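Local coordinates for protein RsfP (Uncultured bacterium, PDB 4GLJ) that is a methylthioadenosine phosphorylase that probably cleaves methylthioadenosine with phosphate, releasing adenine, and here binds the dye rhodamine B, at residues S97-P108 with T216-H227. Sequence-based numbering, arbitrary orientation.
Sequences SAVGSLQETLKP and TLALVTDFDCWH. With RHB (N-[9-(2-carboxyphenyl)-6-(diethylamino)-3H-xanthen-3-ylidene]-N-ethylethanaminium), chain C; PO4 (phosphate ion), chain D.
With CG anti to its carbonyl carbon (chi1 -66°), F223 turns its ring against the loop Q103-P108, while W226, whose CG sits between backbone N and carbonyl carbon (chi1 79°), swings its indole against S101 and L102. Both side chains come after strand 216-221, which pairs in parallel with strand 97-101 in the central sheet of the phosphorylase superfamily fold. The parallel register shows at L219, whose N donates to S97 O and whose O accepts from V99 N at 2.8 Å. Ending strand 97-101, S101 N hydrogen-bonds D222 O at 2.8 Å, in the carbonyl plane. P108 CD lies over one face of the F223 ring, 4.1 Å from its centroid and 28° off the normal, a CH-pi contact; Q103 O meets the ring edge in plane, and CE2 comes within 3.1 Å of L106 O. D222 OD1 accepts from F223 N at 2.7 Å, above the carboxylate plane, and lies 3.9 Å from P108 CG. Replacing D222 by an alanine would probably leave F223 N without that acceptor and open a gap beside P108 CG. The strand ends line an occupied pocket: A98 N hydrogen-bonds a phosphate also held by R64 and H65, and rhodamine B packs against G100, where a CB would clash. S101 O takes W226 NE1 (3.0 Å) and D224 N (3.0 Å), though both residues are poorly ordered, from opposite faces of its carbonyl plane.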
loop_
_atom_site.group_PDB
_atom_site.type_symbol
_atom_site.label_atom_id
_atom_site.label_comp_id
_atom_site.label_asym_id
_atom_site.label_seq_id
_atom_site.Cartn_x
_atom_site.Cartn_y
_atom_site.Cartn_z
ATOM N N SER A 97 4.827 18.139 -13.612
ATOM C CA SER A 97 5.084 16.696 -13.602
ATOM C C SER A 97 4.750 15.971 -14.904
ATOM O O SER A 97 3.690 16.242 -15.512
ATOM C CB SER A 97 4.219 16.081 -12.530
ATOM O OG SER A 97 4.674 16.663 -11.336
ATOM N N ALA A 98 5.602 15.003 -15.271
ATOM C CA ALA A 98 5.376 14.210 -16.478
ATOM C C ALA A 98 4.365 13.147 -16.065
ATOM O O ALA A 98 4.476 12.563 -14.934
ATOM C CB ALA A 98 6.666 13.533 -16.957
ATOM N N VAL A 99 3.372 12.902 -16.923
ATOM C CA VAL A 99 2.373 11.870 -16.614
ATOM C C VAL A 99 2.073 11.018 -17.837
ATOM O O VAL A 99 2.396 11.354 -19.009
ATOM C CB VAL A 99 1.010 12.448 -16.097
ATOM C CG1 VAL A 99 1.228 13.146 -14.751
ATOM C CG2 VAL A 99 0.331 13.302 -17.192
ATOM N N GLY A 100 1.520 9.853 -17.546
ATOM C CA GLY A 100 0.958 9.022 -18.595
ATOM C C GLY A 100 -0.510 9.274 -18.711
ATOM O O GLY A 100 -1.178 9.570 -17.734
ATOM N N SER A 101 -1.052 9.126 -19.902
ATOM C CA SER A 101 -2.496 9.318 -20.071
ATOM C C SER A 101 -3.244 7.997 -19.938
ATOM O O SER A 101 -2.809 6.953 -20.475
ATOM C CB SER A 101 -2.811 9.862 -21.483
ATOM O OG SER A 101 -4.221 9.676 -21.774
ATOM N N LEU A 102 -4.361 8.030 -19.242
ATOM C CA LEU A 102 -5.279 6.870 -19.190
ATOM C C LEU A 102 -6.532 7.088 -20.037
ATOM O O LEU A 102 -7.443 6.269 -20.023
ATOM C CB LEU A 102 -5.704 6.648 -17.715
ATOM C CG LEU A 102 -4.575 6.308 -16.718
ATOM C CD1 LEU A 102 -5.029 6.423 -15.268
ATOM C CD2 LEU A 102 -4.029 4.892 -17.033
ATOM N N GLN A 103 -6.584 8.134 -20.861
ATOM C CA GLN A 103 -7.821 8.482 -21.552
ATOM C C GLN A 103 -7.448 8.860 -22.995
ATOM O O GLN A 103 -6.476 9.624 -23.249
ATOM C CB GLN A 103 -8.518 9.687 -20.851
ATOM C CG GLN A 103 -8.963 9.485 -19.402
ATOM C CD GLN A 103 -9.992 8.351 -19.286
ATOM O OE1 GLN A 103 -10.711 8.097 -20.240
ATOM N NE2 GLN A 103 -10.016 7.627 -18.143
ATOM N N GLU A 104 -8.212 8.317 -23.932
ATOM C CA GLU A 104 -8.023 8.628 -25.375
ATOM C C GLU A 104 -7.866 10.100 -25.748
ATOM O O GLU A 104 -7.071 10.496 -26.618
ATOM C CB GLU A 104 -9.177 8.041 -26.168
ATOM C CG GLU A 104 -8.828 8.027 -27.635
ATOM C CD GLU A 104 -7.465 7.352 -27.902
ATOM O OE1 GLU A 104 -7.227 6.209 -27.387
ATOM O OE2 GLU A 104 -6.643 7.976 -28.635
ATOM N N THR A 105 -8.670 10.927 -25.111
ATOM C CA THR A 105 -8.670 12.345 -25.442
ATOM C C THR A 105 -7.521 13.127 -24.804
ATOM O O THR A 105 -7.318 14.281 -25.151
ATOM C CB THR A 105 -9.950 12.969 -24.932
ATOM O OG1 THR A 105 -10.077 12.569 -23.567
ATOM C CG2 THR A 105 -11.136 12.464 -25.781
ATOM N N LEU A 106 -6.781 12.532 -23.852
ATOM C CA LEU A 106 -5.555 13.184 -23.325
ATOM C C LEU A 106 -4.344 12.626 -24.061
ATOM O O LEU A 106 -3.886 11.469 -23.786
ATOM C CB LEU A 106 -5.401 12.975 -21.820
ATOM C CG LEU A 106 -6.695 13.261 -21.057
ATOM C CD1 LEU A 106 -6.552 12.876 -19.602
ATOM C CD2 LEU A 106 -7.042 14.723 -21.144
ATOM N N LYS A 107 -3.820 13.423 -25.000
ATOM C CA LYS A 107 -2.757 12.968 -25.916
ATOM C C LYS A 107 -1.350 13.454 -25.529
ATOM O O LYS A 107 -1.197 14.511 -24.859
ATOM C CB LYS A 107 -3.065 13.464 -27.372
ATOM C CG LYS A 107 -4.188 12.661 -27.973
ATOM C CD LYS A 107 -4.958 13.479 -28.992
ATOM C CE LYS A 107 -5.940 12.603 -29.753
ATOM N NZ LYS A 107 -6.833 11.753 -28.909
ATOM N N PRO A 108 -0.299 12.723 -25.959
ATOM C CA PRO A 108 1.083 13.225 -25.740
ATOM C C PRO A 108 1.261 14.667 -26.216
ATOM O O PRO A 108 0.766 15.044 -27.282
ATOM C CB PRO A 108 1.938 12.265 -26.552
ATOM C CG PRO A 108 1.142 10.974 -26.472
ATOM C CD PRO A 108 -0.314 11.363 -26.539
ATOM N N THR A 216 -1.022 21.300 -9.716
ATOM C CA THR A 216 -0.116 20.511 -10.593
ATOM C C THR A 216 -0.364 20.929 -12.050
ATOM O O THR A 216 -1.499 21.052 -12.468
ATOM C CB THR A 216 -0.407 19.002 -10.428
ATOM O OG1 THR A 216 0.008 18.617 -9.078
ATOM C CG2 THR A 216 0.435 18.169 -11.432
ATOM N N LEU A 217 0.720 21.189 -12.751
ATOM C CA LEU A 217 0.676 21.268 -14.207
ATOM C C LEU A 217 1.273 19.918 -14.763
ATOM O O LEU A 217 2.480 19.687 -14.683
ATOM C CB LEU A 217 1.531 22.464 -14.673
ATOM C CG LEU A 217 1.728 22.638 -16.194
ATOM C CD1 LEU A 217 0.374 22.930 -16.816
ATOM C CD2 LEU A 217 2.703 23.773 -16.504
ATOM N N ALA A 218 0.398 19.032 -15.264
ATOM C CA ALA A 218 0.827 17.700 -15.732
ATOM C C ALA A 218 1.100 17.756 -17.236
ATOM O O ALA A 218 0.321 18.345 -17.993
ATOM C CB ALA A 218 -0.225 16.668 -15.388
ATOM N N LEU A 219 2.186 17.133 -17.636
ATOM C CA LEU A 219 2.619 17.101 -19.012
ATOM C C LEU A 219 2.491 15.651 -19.499
ATOM O O LEU A 219 3.160 14.765 -19.013
ATOM C CB LEU A 219 4.101 17.502 -19.082
ATOM C CG LEU A 219 4.510 18.734 -18.249
ATOM C CD1 LEU A 219 5.988 19.043 -18.491
ATOM C CD2 LEU A 219 3.632 19.914 -18.645
ATOM N N VAL A 220 1.600 15.449 -20.437
ATOM C CA VAL A 220 1.346 14.134 -20.985
ATOM C C VAL A 220 2.476 13.695 -21.877
ATOM O O VAL A 220 2.790 14.292 -22.939
ATOM C CB VAL A 220 -0.035 14.056 -21.708
ATOM C CG1 VAL A 220 -0.225 12.629 -22.187
ATOM C CG2 VAL A 220 -1.189 14.516 -20.765
ATOM N N THR A 221 3.125 12.625 -21.459
ATOM C CA THR A 221 4.289 12.178 -22.205
ATOM C C THR A 221 3.987 10.947 -23.035
ATOM O O THR A 221 4.733 10.613 -23.983
ATOM C CB THR A 221 5.522 11.920 -21.338
ATOM O OG1 THR A 221 5.147 11.103 -20.223
ATOM C CG2 THR A 221 6.121 13.240 -20.850
ATOM N N ASP A 222 2.894 10.285 -22.744
ATOM C CA ASP A 222 2.495 9.177 -23.606
ATOM C C ASP A 222 1.244 8.528 -22.997
ATOM O O ASP A 222 0.785 8.929 -21.952
ATOM C CB ASP A 222 3.656 8.158 -23.836
ATOM C CG ASP A 222 3.472 7.292 -25.128
ATOM O OD1 ASP A 222 2.399 7.394 -25.790
ATOM O OD2 ASP A 222 4.388 6.483 -25.476
ATOM N N PHE A 223 0.647 7.611 -23.732
ATOM C CA PHE A 223 -0.403 6.813 -23.160
ATOM C C PHE A 223 0.393 5.968 -22.182
ATOM O O PHE A 223 1.601 5.717 -22.384
ATOM C CB PHE A 223 -1.259 6.162 -24.260
ATOM C CG PHE A 223 -2.046 7.165 -25.090
ATOM C CD1 PHE A 223 -1.676 7.443 -26.438
ATOM C CD2 PHE A 223 -3.166 7.860 -24.525
ATOM C CE1 PHE A 223 -2.403 8.375 -27.188
ATOM C CE2 PHE A 223 -3.887 8.782 -25.277
ATOM C CZ PHE A 223 -3.519 9.036 -26.605
ATOM N N ASP A 224 -0.279 5.562 -21.117
ATOM C CA ASP A 224 0.264 4.567 -20.251
ATOM C C ASP A 224 0.269 3.410 -21.241
ATOM O O ASP A 224 -0.105 3.573 -22.408
ATOM C CB ASP A 224 -0.574 4.423 -18.990
ATOM C CG ASP A 224 0.198 3.778 -17.887
ATOM O OD1 ASP A 224 1.454 3.821 -17.833
ATOM O OD2 ASP A 224 -0.436 3.072 -17.096
ATOM N N CYS A 225 0.747 2.267 -20.755
ATOM C CA CYS A 225 0.809 0.964 -21.454
ATOM C C CYS A 225 -0.511 0.377 -22.018
ATOM O O CYS A 225 -0.456 -0.592 -22.781
ATOM C CB CYS A 225 1.382 -0.015 -20.426
ATOM S SG CYS A 225 0.260 -0.395 -19.057
ATOM N N TRP A 226 -1.674 0.923 -21.638
ATOM C CA TRP A 226 -2.965 0.469 -22.182
ATOM C C TRP A 226 -3.049 0.643 -23.695
ATOM O O TRP A 226 -4.078 0.364 -24.311
ATOM C CB TRP A 226 -4.141 1.044 -21.374
ATOM C CG TRP A 226 -4.480 2.479 -21.706
ATOM C CD1 TRP A 226 -3.796 3.630 -21.322
ATOM C CD2 TRP A 226 -5.607 2.968 -22.520
ATOM N NE1 TRP A 226 -4.398 4.757 -21.831
ATOM C CE2 TRP A 226 -5.484 4.434 -22.555
ATOM C CE3 TRP A 226 -6.660 2.361 -23.206
ATOM C CZ2 TRP A 226 -6.384 5.228 -23.241
ATOM C CZ3 TRP A 226 -7.562 3.177 -23.894
ATOM C CH2 TRP A 226 -7.427 4.575 -23.909
ATOM N N HIS A 227 -1.935 1.098 -24.283
ATOM C CA HIS A 227 -1.713 1.212 -25.730
ATOM C C HIS A 227 -0.541 0.387 -26.230
ATOM O O HIS A 227 0.583 0.572 -25.750
ATOM C CB HIS A 227 -1.459 2.683 -26.055
ATOM C CG HIS A 227 -2.709 3.465 -26.391
ATOM N ND1 HIS A 227 -3.011 3.838 -27.650
ATOM C CD2 HIS A 227 -3.739 3.944 -25.582
ATOM C CE1 HIS A 227 -4.173 4.519 -27.650
ATOM N NE2 HIS A 227 -4.616 4.586 -26.384
HETATM O O2 RHB C . 5.452 7.074 -22.613
HETATM C C26 RHB C . 6.543 7.479 -23.077
HETATM C C19 RHB C . 7.542 7.968 -22.064
HETATM C C14 RHB C . 7.316 7.673 -20.743
HETATM C C15 RHB C . 8.214 8.104 -19.774
HETATM C C16 RHB C . 9.328 8.866 -20.108
HETATM C C17 RHB C . 9.552 9.185 -21.442
HETATM C C18 RHB C . 8.653 8.738 -22.404
HETATM C C9 RHB C . 6.167 6.828 -20.339
HETATM C C8 RHB C . 5.791 5.652 -21.151
HETATM C C13 RHB C . 6.509 5.409 -22.314
HETATM C C12 RHB C . 6.174 4.335 -23.119
HETATM C C11 RHB C . 5.130 3.486 -22.768
HETATM N N1 RHB C . 4.871 2.407 -23.660
HETATM C C35 RHB C . 6.082 1.576 -23.835
HETATM C C36 RHB C . 6.747 1.821 -25.176
HETATM C C22 RHB C . 3.751 1.539 -23.236
HETATM C C23 RHB C . 4.092 0.075 -23.456
HETATM C C10 RHB C . 4.402 3.735 -21.583
HETATM C C7 RHB C . 4.732 4.828 -20.747
HETATM O O1 RHB C . 4.028 5.120 -19.566
HETATM C C1 RHB C . 4.353 6.209 -18.745
HETATM C C2 RHB C . 5.409 7.075 -19.094
HETATM C C6 RHB C . 3.657 6.491 -17.557
HETATM C C5 RHB C . 4.060 7.613 -16.805
HETATM C C4 RHB C . 5.092 8.458 -17.169
HETATM C C3 RHB C . 5.778 8.180 -18.328
HETATM N N2 RHB C . 3.463 7.899 -15.594
HETATM C C24 RHB C . 3.198 6.560 -15.113
HETATM C C25 RHB C . 3.713 6.504 -13.704
HETATM C C33 RHB C . 4.541 8.321 -14.697
HETATM C C34 RHB C . 5.127 9.659 -15.121
HETATM O O3 RHB C . 6.770 7.504 -24.319
HETATM P P PO4 D . 7.866 13.702 -12.339
HETATM O O1 PO4 D . 8.401 12.427 -12.922
HETATM O O2 PO4 D . 7.841 14.629 -13.531
HETATM O O3 PO4 D . 6.527 13.351 -11.806
HETATM O O4 PO4 D . 8.760 14.289 -11.252
#